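Local structure of purine nucleosidase, (IunH-1) (3T8J) at residues C8-D13 and K45-A50; L119-L124 and H236-T241; W49-E52 and E57-V60; I33-I38 and N65-K70. The protein is a tetrameric alpha/beta protein of the nucleosidase clan, built round a mixed central sheet and carrying a bound sodium ion. All blocks are in the same frame, centred on the assembly; numbering follows the deposited sequence.

Interactions 1 and 2 lie on the same sodium ion, share a water on it and are wholly buried; interaction 2, almost at the centre of the chain, pairs a strand end with the start of a helix. Interaction 3, also buried but farther out, is made by apolar side chains without hydrogen bonds across, and it uses the same helix 40-53 as interaction 1, where an amide-carbonyl hydrogen bond is the main polar link. Interaction 4 is partly buried and reaches the subunit interface; a glutamate side chain lies along a loop there without a hydrogen bond across. Its segment 33-38 also touches both metal-side contacts: Val34 meets Cys8 and Ser122, joining segments at the strands' C-terminal ends.

Interaction 1 of 4, residues C8-D13 and K45-A50; sequences CDTAED and KNALWA. With NA (sodium ion), chain B.
Asn46 reaches from helix 40-53 to the backbone of Thr10, in the aspartate-rich DXDXXXDD motif that follows the first strand in nucleoside hydrolases. Asn46 ND2 donates to Thr10 O over 3.0 Å at an N-H...O angle of 156°. The oxygen lies in the plane of the Asn46 amide, but the donor stands above the carbonyl plane of Thr10, 40° out of it. Gln42, one turn earlier on the helix, is the stronger polar partner of this amide. Next to the bond, Thr10 and Asn46 slide past each other in opposite directions, with Thr10 CG2 3.7 Å from Asn46 CB. CG2 of Thr10 lies anti to the backbone N and is brought onto the helix, while OG1 stays beside that N, bonds to Glu43 O and lies 4.0 Å from Ala47 CB. The helix thus grips Thr10 through both its oxygens.

One residue back, Asp9 turns to the metal: its OD2 binds the sodium ion at 2.3 Å, alongside water 1, Asp14, Ile121 and Ser122. Its other oxygen, OD1, takes the backbone N-H of Asn37, which fixes the rotation of the carboxylate. Farther on, Ala11 occupies the N-cap position of helix 12-23, and Glu12 bends back over its first turn, where Asp13 N donates to Glu12 OE2 at 2.9 Å, meeting it on the anti side, 33° out of the carboxylate plane.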
loop_
_atom_site.group_PDB
_atom_site.type_symbol
_atom_site.label_atom_id
_atom_site.label_comp_id
_atom_site.label_asym_id
_atom_site.label_seq_id
_atom_site.Cartn_x
_atom_site.Cartn_y
_atom_site.Cartn_z
ATOM N N CYS A 8 17.172 -20.192 15.842
ATOM C CA CYS A 8 16.129 -21.233 15.813
ATOM C C CYS A 8 14.763 -20.773 16.355
ATOM O O CYS A 8 14.666 -20.267 17.481
ATOM C CB CYS A 8 16.566 -22.416 16.691
ATOM S SG CYS A 8 18.046 -23.235 16.144
ATOM N N ASP A 9 13.699 -21.019 15.572
ATOM C CA ASP A 9 12.307 -21.052 16.062
ATOM C C ASP A 9 11.974 -22.527 16.265
ATOM O O ASP A 9 11.277 -23.148 15.483
ATOM C CB ASP A 9 11.295 -20.317 15.145
ATOM C CG ASP A 9 11.244 -20.824 13.687
ATOM O OD1 ASP A 9 10.167 -20.691 13.055
ATOM O OD2 ASP A 9 12.268 -21.286 13.114
ATOM N N THR A 10 12.576 -23.085 17.305
ATOM C CA THR A 10 13.002 -24.492 17.305
ATOM C C THR A 10 11.901 -25.522 17.083
ATOM O O THR A 10 11.043 -25.713 17.948
ATOM C CB THR A 10 13.660 -24.850 18.652
ATOM O OG1 THR A 10 14.436 -23.740 19.162
ATOM C CG2 THR A 10 14.535 -26.105 18.501
ATOM N N ALA A 11 11.947 -26.188 15.934
ATOM C CA ALA A 11 11.105 -27.341 15.624
ATOM C C ALA A 11 12.034 -28.451 15.058
ATOM O O ALA A 11 13.280 -28.367 15.168
ATOM C CB ALA A 11 9.992 -26.930 14.632
ATOM N N GLU A 12 11.468 -29.495 14.464
ATOM C CA GLU A 12 12.249 -30.666 14.059
ATOM C C GLU A 12 13.496 -30.379 13.201
ATOM O O GLU A 12 14.583 -30.864 13.503
ATOM C CB GLU A 12 11.338 -31.725 13.408
ATOM C CG GLU A 12 10.814 -31.416 11.967
ATOM C CD GLU A 12 10.024 -30.118 11.838
ATOM O OE1 GLU A 12 8.843 -30.114 12.288
ATOM O OE2 GLU A 12 10.572 -29.120 11.284
ATOM N N ASP A 13 13.342 -29.550 12.180
ATOM C CA ASP A 13 14.444 -29.349 11.240
ATOM C C ASP A 13 15.511 -28.426 11.833
ATOM O O ASP A 13 16.672 -28.448 11.367
ATOM C CB ASP A 13 13.944 -28.820 9.883
ATOM C CG ASP A 13 14.584 -29.532 8.692
ATOM O OD1 ASP A 13 14.788 -30.770 8.736
ATOM O OD2 ASP A 13 14.855 -28.874 7.675
ATOM N N LYS A 45 12.931 -24.350 25.433
ATOM C CA LYS A 45 13.097 -25.648 26.053
ATOM C C LYS A 45 13.533 -26.736 25.069
ATOM O O LYS A 45 14.353 -27.586 25.405
ATOM C CB LYS A 45 11.809 -26.065 26.794
ATOM C CG LYS A 45 11.365 -25.097 27.921
ATOM C CD LYS A 45 12.382 -24.870 29.006
ATOM C CE LYS A 45 11.846 -23.961 30.143
ATOM N NZ LYS A 45 10.791 -24.612 31.012
ATOM N N ASN A 46 13.040 -26.659 23.837
ATOM C CA ASN A 46 13.429 -27.612 22.794
ATOM C C ASN A 46 14.933 -27.549 22.528
ATOM O O ASN A 46 15.592 -28.584 22.395
ATOM C CB ASN A 46 12.698 -27.340 21.470
ATOM C CG ASN A 46 11.248 -27.812 21.452
ATOM O OD1 ASN A 46 10.764 -28.523 22.350
ATOM N ND2 ASN A 46 10.548 -27.449 20.375
ATOM N N ALA A 47 15.465 -26.340 22.463
ATOM C CA ALA A 47 16.888 -26.195 22.183
ATOM C C ALA A 47 17.779 -26.723 23.321
ATOM O O ALA A 47 18.769 -27.410 23.093
ATOM C CB ALA A 47 17.212 -24.710 21.864
ATOM N N LEU A 48 17.415 -26.394 24.556
ATOM C CA LEU A 48 18.119 -26.866 25.738
ATOM C C LEU A 48 18.097 -28.390 25.839
ATOM O O LEU A 48 19.113 -29.027 26.057
ATOM C CB LEU A 48 17.514 -26.242 26.995
ATOM C CG LEU A 48 17.718 -24.724 27.158
ATOM C CD1 LEU A 48 16.664 -24.174 28.122
ATOM C CD2 LEU A 48 19.130 -24.376 27.624
ATOM N N TRP A 49 16.912 -28.969 25.647
ATOM C CA TRP A 49 16.763 -30.407 25.614
ATOM C C TRP A 49 17.607 -31.039 24.503
ATOM O O TRP A 49 18.268 -32.034 24.744
ATOM C CB TRP A 49 15.295 -30.792 25.450
ATOM C CG TRP A 49 15.058 -32.270 25.367
ATOM C CD1 TRP A 49 14.861 -33.128 26.409
ATOM C CD2 TRP A 49 15.010 -33.062 24.181
ATOM N NE1 TRP A 49 14.680 -34.410 25.947
ATOM C CE2 TRP A 49 14.759 -34.402 24.585
ATOM C CE3 TRP A 49 15.128 -32.774 22.823
ATOM C CZ2 TRP A 49 14.669 -35.439 23.682
ATOM C CZ3 TRP A 49 15.032 -33.822 21.912
ATOM C CH2 TRP A 49 14.800 -35.134 22.355
ATOM N N ALA A 50 17.596 -30.465 23.304
ATOM C CA ALA A 50 18.383 -30.994 22.190
ATOM C C ALA A 50 19.881 -31.060 22.517
ATOM O O ALA A 50 20.542 -32.064 22.238
ATOM C CB ALA A 50 18.146 -30.155 20.929
HETATM NA NA NA B . 14.011 -22.277 12.025
HETATM O O HOH W 1 12.573 -23.974 11.253
#

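Interaction 2 of 4, residues L119-L124 and H236-T241; sequences LAISPL and HPDAIT. With NA (sodium ion), chain B.
Ile121 and Asp238 meet at a slant beside the sodium ion, the branched side chain of one lying against the stem and one carboxylate oxygen of the other. Ile121 CB is 3.6 Å from Asp238 OD1, and both CG2 and CD1 of Ile121 pack on Asp238 CB. With chi1 at 50°, Ile121 holds CG1 between its backbone N and carbonyl carbon, leaving CG2 beside the N. Asp238 OD1 also comes within 3.3 Å of Ile121 O, a pair of acceptors and no hydrogen bond; the metal probably offsets their repulsion, since Ile121 O binds it at 2.3 Å. Ser122 OG is a further ligand at 2.5 Å. Asp238 joins this site at second hand: water 1, itself on the sodium, is hydrogen-bonded to Asp238 OD2 at 2.6 Å.

Deeper in, Leu119 CD1 rests 3.9 Å from Thr241 CG2. Thr241 OG1 donates to Pro237 O of its own helix, so the methyl faces the strand.

Strand 116-120 runs between strands 3-8 and 141-147. The first turns of helix 237-246 run alongside its C-terminal end in roughly the opposite direction, with Asp238 and Thr241 also touching Met147, while Ser17 and Leu21 of helix 12-23 cover Asp238 and Leu119.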
loop_
_atom_site.group_PDB
_atom_site.type_symbol
_atom_site.label_atom_id
_atom_site.label_comp_id
_atom_site.label_asym_id
_atom_site.label_seq_id
_atom_site.Cartn_x
_atom_site.Cartn_y
_atom_site.Cartn_z
ATOM N N LEU A 119 23.739 -18.884 10.892
ATOM C CA LEU A 119 22.813 -19.791 10.219
ATOM C C LEU A 119 21.388 -19.348 10.579
ATOM O O LEU A 119 20.870 -19.646 11.668
ATOM C CB LEU A 119 23.126 -21.233 10.618
ATOM C CG LEU A 119 22.260 -22.322 10.003
ATOM C CD1 LEU A 119 22.285 -22.317 8.471
ATOM C CD2 LEU A 119 22.677 -23.704 10.538
ATOM N N ALA A 120 20.816 -18.565 9.658
ATOM C CA ALA A 120 19.516 -17.924 9.793
ATOM C C ALA A 120 18.460 -18.823 9.172
ATOM O O ALA A 120 18.018 -18.606 8.032
ATOM C CB ALA A 120 19.531 -16.540 9.097
ATOM N N ILE A 121 18.030 -19.818 9.952
ATOM C CA ILE A 121 17.017 -20.795 9.504
ATOM C C ILE A 121 15.619 -20.504 10.053
ATOM O O ILE A 121 14.763 -21.378 10.073
ATOM C CB ILE A 121 17.451 -22.257 9.806
ATOM C CG1 ILE A 121 17.908 -22.448 11.256
ATOM C CG2 ILE A 121 18.590 -22.670 8.852
ATOM C CD1 ILE A 121 18.006 -23.935 11.708
ATOM N N SER A 122 15.404 -19.275 10.492
ATOM C CA SER A 122 14.199 -18.837 11.193
ATOM C C SER A 122 13.847 -17.399 10.825
ATOM O O SER A 122 14.625 -16.720 10.105
ATOM C CB SER A 122 14.461 -18.950 12.706
ATOM O OG SER A 122 15.004 -20.243 13.028
ATOM N N PRO A 123 12.733 -16.861 11.336
ATOM C CA PRO A 123 12.482 -15.421 11.156
ATOM C C PRO A 123 13.687 -14.558 11.611
ATOM O O PRO A 123 14.418 -14.941 12.513
ATOM C CB PRO A 123 11.221 -15.179 11.982
ATOM C CG PRO A 123 10.516 -16.506 11.962
ATOM C CD PRO A 123 11.637 -17.495 12.084
ATOM N N LEU A 124 13.891 -13.406 10.974
ATOM C CA LEU A 124 15.154 -12.684 11.064
ATOM C C LEU A 124 15.230 -11.585 12.155
ATOM O O LEU A 124 16.150 -10.754 12.205
ATOM C CB LEU A 124 15.491 -12.131 9.670
ATOM C CG LEU A 124 15.876 -13.187 8.619
ATOM C CD1 LEU A 124 15.841 -12.610 7.176
ATOM C CD2 LEU A 124 17.256 -13.765 8.853
ATOM N N HIS A 236 13.122 -30.819 3.824
ATOM C CA HIS A 236 14.205 -30.502 4.766
ATOM C C HIS A 236 14.720 -29.072 4.497
ATOM O O HIS A 236 15.871 -28.878 4.088
ATOM C CB HIS A 236 15.351 -31.511 4.602
ATOM C CG HIS A 236 15.233 -32.741 5.456
ATOM N ND1 HIS A 236 15.116 -32.691 6.830
ATOM C CD2 HIS A 236 15.310 -34.061 5.136
ATOM C CE1 HIS A 236 15.087 -33.921 7.316
ATOM N NE2 HIS A 236 15.200 -34.773 6.309
ATOM N N PRO A 237 13.868 -28.058 4.721
ATOM C CA PRO A 237 14.287 -26.697 4.390
ATOM C C PRO A 237 15.558 -26.267 5.121
ATOM O O PRO A 237 16.505 -25.727 4.500
ATOM C CB PRO A 237 13.072 -25.835 4.794
ATOM C CG PRO A 237 12.328 -26.657 5.789
ATOM C CD PRO A 237 12.541 -28.097 5.360
ATOM N N ASP A 238 15.596 -26.460 6.432
ATOM C CA ASP A 238 16.740 -26.025 7.244
ATOM C C ASP A 238 17.939 -26.959 7.110
ATOM O O ASP A 238 19.081 -26.499 7.036
ATOM C CB ASP A 238 16.304 -25.894 8.709
ATOM C CG ASP A 238 15.080 -25.026 8.862
ATOM O OD1 ASP A 238 14.907 -24.055 8.083
ATOM O OD2 ASP A 238 14.243 -25.307 9.753
ATOM N N ALA A 239 17.691 -28.262 7.042
ATOM C CA ALA A 239 18.787 -29.209 6.943
ATOM C C ALA A 239 19.523 -29.108 5.603
ATOM O O ALA A 239 20.739 -29.281 5.553
ATOM C CB ALA A 239 18.276 -30.652 7.207
ATOM N N ILE A 240 18.799 -28.797 4.525
ATOM C CA ILE A 240 19.442 -28.518 3.239
ATOM C C ILE A 240 20.298 -27.251 3.308
ATOM O O ILE A 240 21.445 -27.237 2.813
ATOM C CB ILE A 240 18.416 -28.450 2.087
ATOM C CG1 ILE A 240 17.894 -29.842 1.752
ATOM C CG2 ILE A 240 19.058 -27.835 0.820
ATOM C CD1 ILE A 240 16.663 -29.857 0.791
ATOM N N THR A 241 19.762 -26.192 3.923
ATOM C CA THR A 241 20.509 -24.948 4.081
ATOM C C THR A 241 21.812 -25.220 4.838
ATOM O O THR A 241 22.884 -24.769 4.448
ATOM C CB THR A 241 19.681 -23.888 4.823
ATOM O OG1 THR A 241 18.456 -23.661 4.095
ATOM C CG2 THR A 241 20.463 -22.565 4.984
HETATM NA NA NA B . 14.011 -22.277 12.025
HETATM O O HOH W 1 12.573 -23.974 11.253
#

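Interaction 3 of 4, residues W49-E52 and E57-V60; sequences WALE and EIPV
Leu51 of helix 40-53 packs against Ile58 and Val60 just as the chain heads back into the sheet, closing a beta-alpha-beta crossover between the parallel neighbours 27-33 and 60-62. Along the helix, Trp49 comes first and packs on Val89. Ala50 follows, its methyl on Val15 and its carbonyl oxygen hydrogen-bonded to Tyr19 OH.

Leu51 then does all the touching. Its CG sits beside the backbone N (chi1 -70°), and the two methyls are turned to the returning chain. CD1 takes the backbone side, 3.4 Å from Ile58 O and 3.5 Å from Val60 CG2, a close fit of methyl against carbonyl oxygen and methyl. CD2 takes the Ile58 side chain, 3.9 Å from its CD1. Leu51 crosses Ile58 at about a right angle but slides past Val60 in the opposite direction. Glu52 ends the segment on another face, where its carboxylate accepts the backbone N-H groups of Lys92, Arg93 and Leu94.

Helix 12-23 flanks the cluster, Leu18 touching Leu51 and Leu22 touching Ile58; strand 27-33 supplies Val28 against Ile58 and Ile33 against Val60, at the start of edge strand 60-62.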
loop_
_atom_site.group_PDB
_atom_site.type_symbol
_atom_site.label_atom_id
_atom_site.label_comp_id
_atom_site.label_asym_id
_atom_site.label_seq_id
_atom_site.Cartn_x
_atom_site.Cartn_y
_atom_site.Cartn_z
ATOM N N TRP A 49 16.912 -28.969 25.647
ATOM C CA TRP A 49 16.763 -30.407 25.614
ATOM C C TRP A 49 17.607 -31.039 24.503
ATOM O O TRP A 49 18.268 -32.034 24.744
ATOM C CB TRP A 49 15.295 -30.792 25.450
ATOM C CG TRP A 49 15.058 -32.270 25.367
ATOM C CD1 TRP A 49 14.861 -33.128 26.409
ATOM C CD2 TRP A 49 15.010 -33.062 24.181
ATOM N NE1 TRP A 49 14.680 -34.410 25.947
ATOM C CE2 TRP A 49 14.759 -34.402 24.585
ATOM C CE3 TRP A 49 15.128 -32.774 22.823
ATOM C CZ2 TRP A 49 14.669 -35.439 23.682
ATOM C CZ3 TRP A 49 15.032 -33.822 21.912
ATOM C CH2 TRP A 49 14.800 -35.134 22.355
ATOM N N ALA A 50 17.596 -30.465 23.304
ATOM C CA ALA A 50 18.383 -30.994 22.190
ATOM C C ALA A 50 19.881 -31.060 22.517
ATOM O O ALA A 50 20.542 -32.064 22.238
ATOM C CB ALA A 50 18.146 -30.155 20.929
ATOM N N LEU A 51 20.410 -30.002 23.123
ATOM C CA LEU A 51 21.821 -29.968 23.517
ATOM C C LEU A 51 22.155 -31.057 24.531
ATOM O O LEU A 51 23.236 -31.650 24.485
ATOM C CB LEU A 51 22.211 -28.571 24.037
ATOM C CG LEU A 51 22.253 -27.479 22.978
ATOM C CD1 LEU A 51 22.245 -26.121 23.675
ATOM C CD2 LEU A 51 23.486 -27.612 22.077
ATOM N N GLU A 52 21.243 -31.309 25.472
ATOM C CA GLU A 52 21.434 -32.389 26.458
ATOM C C GLU A 52 21.608 -33.778 25.836
ATOM O O GLU A 52 22.378 -34.602 26.367
ATOM C CB GLU A 52 20.294 -32.413 27.499
ATOM C CG GLU A 52 20.316 -31.220 28.440
ATOM C CD GLU A 52 19.282 -31.283 29.580
ATOM O OE1 GLU A 52 18.363 -32.144 29.566
ATOM O OE2 GLU A 52 19.425 -30.445 30.504
ATOM N N GLU A 57 26.940 -28.021 26.390
ATOM C CA GLU A 57 26.507 -26.953 27.293
ATOM C C GLU A 57 26.629 -25.592 26.582
ATOM O O GLU A 57 26.884 -24.555 27.210
ATOM C CB GLU A 57 27.333 -26.996 28.580
ATOM C CG GLU A 57 27.126 -28.302 29.317
ATOM C CD GLU A 57 27.917 -28.441 30.610
ATOM O OE1 GLU A 57 28.413 -27.430 31.168
ATOM O OE2 GLU A 57 28.057 -29.603 31.061
ATOM N N ILE A 58 26.427 -25.614 25.270
ATOM C CA ILE A 58 26.436 -24.406 24.425
ATOM C C ILE A 58 25.365 -23.441 24.941
ATOM O O ILE A 58 24.262 -23.865 25.259
ATOM C CB ILE A 58 26.198 -24.788 22.956
ATOM C CG1 ILE A 58 27.383 -25.602 22.427
ATOM C CG2 ILE A 58 25.939 -23.516 22.081
ATOM C CD1 ILE A 58 27.092 -26.390 21.171
ATOM N N PRO A 59 25.676 -22.147 25.069
ATOM C CA PRO A 59 24.657 -21.260 25.611
ATOM C C PRO A 59 23.484 -21.027 24.662
ATOM O O PRO A 59 23.675 -20.903 23.438
ATOM C CB PRO A 59 25.399 -19.956 25.853
ATOM C CG PRO A 59 26.549 -19.996 24.862
ATOM C CD PRO A 59 26.944 -21.429 24.789
ATOM N N VAL A 60 22.285 -20.991 25.240
ATOM C CA VAL A 60 21.039 -20.685 24.556
ATOM C C VAL A 60 20.536 -19.317 25.020
ATOM O O VAL A 60 20.295 -19.092 26.212
ATOM C CB VAL A 60 19.952 -21.772 24.822
ATOM C CG1 VAL A 60 18.643 -21.403 24.160
ATOM C CG2 VAL A 60 20.491 -23.144 24.337
#

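Interaction 4 of 4, residues I33-I38 and N65-K70; sequences IVEGNI and NKPLLK
The loops that leave two neighbouring parallel strands, 27-33 and 60-62, lie side by side here, at the C-terminal ends of the parallel strands, where the sodium site also lies. Glu35 of the first loop carries the contact, laid along the backbone of Asn65, Lys66 and Pro67. Its CB presses on the carbonyl of Asn65, 3.6 Å from Asn65 C. CG then lies over Lys66, 3.9 Å from Lys66 CA, and the carboxylate ends against the next peptide. Two torsions set this course: chi1 of 83° puts CG between the backbone N and the carbonyl carbon, and chi2 of -78° bends the chain so that it follows the loop.

At the far end, Glu35 OE1 stands 3.3 Å from Lys66 O, acceptor facing acceptor. Glu35 OE2 lies 3.7 Å from Pro67 N, which has no hydrogen to give, and 4.0 Å from Pro67 CG. The polar partner of OE2 is instead Thr125 OG1, at the start of helix 125-133. Lys66 likewise looks elsewhere: NZ is hydrogen-bonded to Tyr131 OH of the second subunit, whose Leu132 and Ile174 also pack on Leu68 and Leu69. Farther along, Lys70 makes a salt bridge with Asp170.

Across the two loops, then, the attachment is one of shape: methylene groups and the proline ring pack, while the meeting of OE1 with the Lys66 carbonyl is probably mildly unfavourable by itself, and the hydrogen bond between Glu35 OE2 and Thr125 OG1 probably steadies the carboxylate.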
loop_
_atom_site.group_PDB
_atom_site.type_symbol
_atom_site.label_atom_id
_atom_site.label_comp_id
_atom_site.label_asym_id
_atom_site.label_seq_id
_atom_site.Cartn_x
_atom_site.Cartn_y
_atom_site.Cartn_z
ATOM N N ILE A 33 17.228 -17.919 20.052
ATOM C CA ILE A 33 15.823 -18.317 19.856
ATOM C C ILE A 33 14.983 -17.137 19.417
ATOM O O ILE A 33 15.087 -16.052 19.997
ATOM C CB ILE A 33 15.220 -18.905 21.161
ATOM C CG1 ILE A 33 16.140 -19.976 21.770
ATOM C CG2 ILE A 33 13.808 -19.507 20.891
ATOM C CD1 ILE A 33 16.306 -21.222 20.898
ATOM N N VAL A 34 14.114 -17.378 18.436
ATOM C CA VAL A 34 13.258 -16.342 17.853
ATOM C C VAL A 34 11.817 -16.865 17.719
ATOM O O VAL A 34 11.619 -18.076 17.557
ATOM C CB VAL A 34 13.834 -15.864 16.491
ATOM C CG1 VAL A 34 13.733 -16.964 15.424
ATOM C CG2 VAL A 34 13.153 -14.548 16.003
ATOM N N GLU A 35 10.851 -15.963 17.714
ATOM C CA GLU A 35 9.448 -16.339 17.448
ATOM C C GLU A 35 9.316 -17.036 16.096
ATOM O O GLU A 35 10.079 -16.728 15.137
ATOM C CB GLU A 35 8.521 -15.094 17.509
ATOM C CG GLU A 35 8.444 -14.250 16.240
ATOM C CD GLU A 35 9.632 -13.324 15.993
ATOM O OE1 GLU A 35 10.399 -13.056 16.940
ATOM O OE2 GLU A 35 9.746 -12.830 14.829
ATOM N N GLY A 36 8.346 -17.925 15.977
ATOM C CA GLY A 36 8.020 -18.538 14.692
ATOM C C GLY A 36 7.144 -19.774 14.841
ATOM O O GLY A 36 5.975 -19.664 15.147
ATOM N N ASN A 37 7.717 -20.918 14.529
ATOM C CA ASN A 37 6.975 -22.161 14.329
ATOM C C ASN A 37 5.999 -22.520 15.451
ATOM O O ASN A 37 4.868 -22.921 15.167
ATOM C CB ASN A 37 7.944 -23.339 14.209
ATOM C CG ASN A 37 8.640 -23.427 12.856
ATOM O OD1 ASN A 37 8.062 -23.122 11.808
ATOM N ND2 ASN A 37 9.874 -23.910 12.878
ATOM N N ILE A 38 6.447 -22.441 16.699
ATOM C CA ILE A 38 5.587 -22.864 17.834
ATOM C C ILE A 38 5.728 -21.894 19.015
ATOM O O ILE A 38 6.524 -20.949 18.970
ATOM C CB ILE A 38 5.894 -24.319 18.289
ATOM C CG1 ILE A 38 7.268 -24.389 18.966
ATOM C CG2 ILE A 38 5.769 -25.303 17.132
ATOM C CD1 ILE A 38 7.528 -25.684 19.703
ATOM N N ASN A 65 10.368 -12.451 21.051
ATOM C CA ASN A 65 9.203 -13.334 21.077
ATOM C C ASN A 65 8.029 -12.832 20.274
ATOM O O ASN A 65 6.925 -13.395 20.351
ATOM C CB ASN A 65 8.786 -13.707 22.513
ATOM C CG ASN A 65 8.108 -12.593 23.243
ATOM O OD1 ASN A 65 8.165 -11.426 22.870
ATOM N ND2 ASN A 65 7.430 -12.963 24.351
ATOM N N LYS A 66 8.272 -11.821 19.447
ATOM C CA LYS A 66 7.286 -11.341 18.499
ATOM C C LYS A 66 8.032 -10.516 17.421
ATOM O O LYS A 66 9.155 -10.049 17.666
ATOM C CB LYS A 66 6.214 -10.511 19.142
ATOM C CG LYS A 66 6.641 -9.271 19.795
ATOM C CD LYS A 66 5.461 -8.642 20.554
ATOM C CE LYS A 66 5.874 -7.363 21.273
ATOM N NZ LYS A 66 4.675 -6.503 21.445
ATOM N N PRO A 67 7.397 -10.349 16.244
ATOM C CA PRO A 67 8.011 -9.543 15.169
ATOM C C PRO A 67 8.189 -8.090 15.597
ATOM O O PRO A 67 7.567 -7.602 16.537
ATOM C CB PRO A 67 7.018 -9.682 14.015
ATOM C CG PRO A 67 6.238 -10.924 14.317
ATOM C CD PRO A 67 6.116 -10.919 15.799
ATOM N N LEU A 68 9.054 -7.370 14.883
ATOM C CA LEU A 68 9.244 -5.966 15.198
ATOM C C LEU A 68 7.951 -5.160 15.217
ATOM O O LEU A 68 7.737 -4.358 16.125
ATOM C CB LEU A 68 10.233 -5.351 14.204
ATOM C CG LEU A 68 11.625 -5.955 14.093
ATOM C CD1 LEU A 68 12.426 -5.258 12.958
ATOM C CD2 LEU A 68 12.398 -5.866 15.391
ATOM N N LEU A 69 7.105 -5.361 14.204
ATOM C CA LEU A 69 5.890 -4.555 13.966
ATOM C C LEU A 69 4.612 -5.383 13.772
ATOM O O LEU A 69 3.516 -5.003 14.246
ATOM C CB LEU A 69 6.089 -3.686 12.711
ATOM C CG LEU A 69 6.994 -2.478 12.820
ATOM C CD1 LEU A 69 7.952 -2.401 11.650
ATOM C CD2 LEU A 69 6.177 -1.181 12.973
ATOM N N LYS A 70 4.710 -6.471 13.039
ATOM C CA LYS A 70 3.514 -7.152 12.574
ATOM C C LYS A 70 3.030 -8.222 13.539
ATOM O O LYS A 70 3.785 -8.707 14.365
ATOM C CB LYS A 70 3.772 -7.757 11.212
ATOM C CG LYS A 70 4.001 -6.584 10.203
ATOM C CD LYS A 70 3.988 -6.961 8.814
ATOM C CE LYS A 70 3.994 -5.751 7.879
ATOM N NZ LYS A 70 4.967 -4.600 8.176
#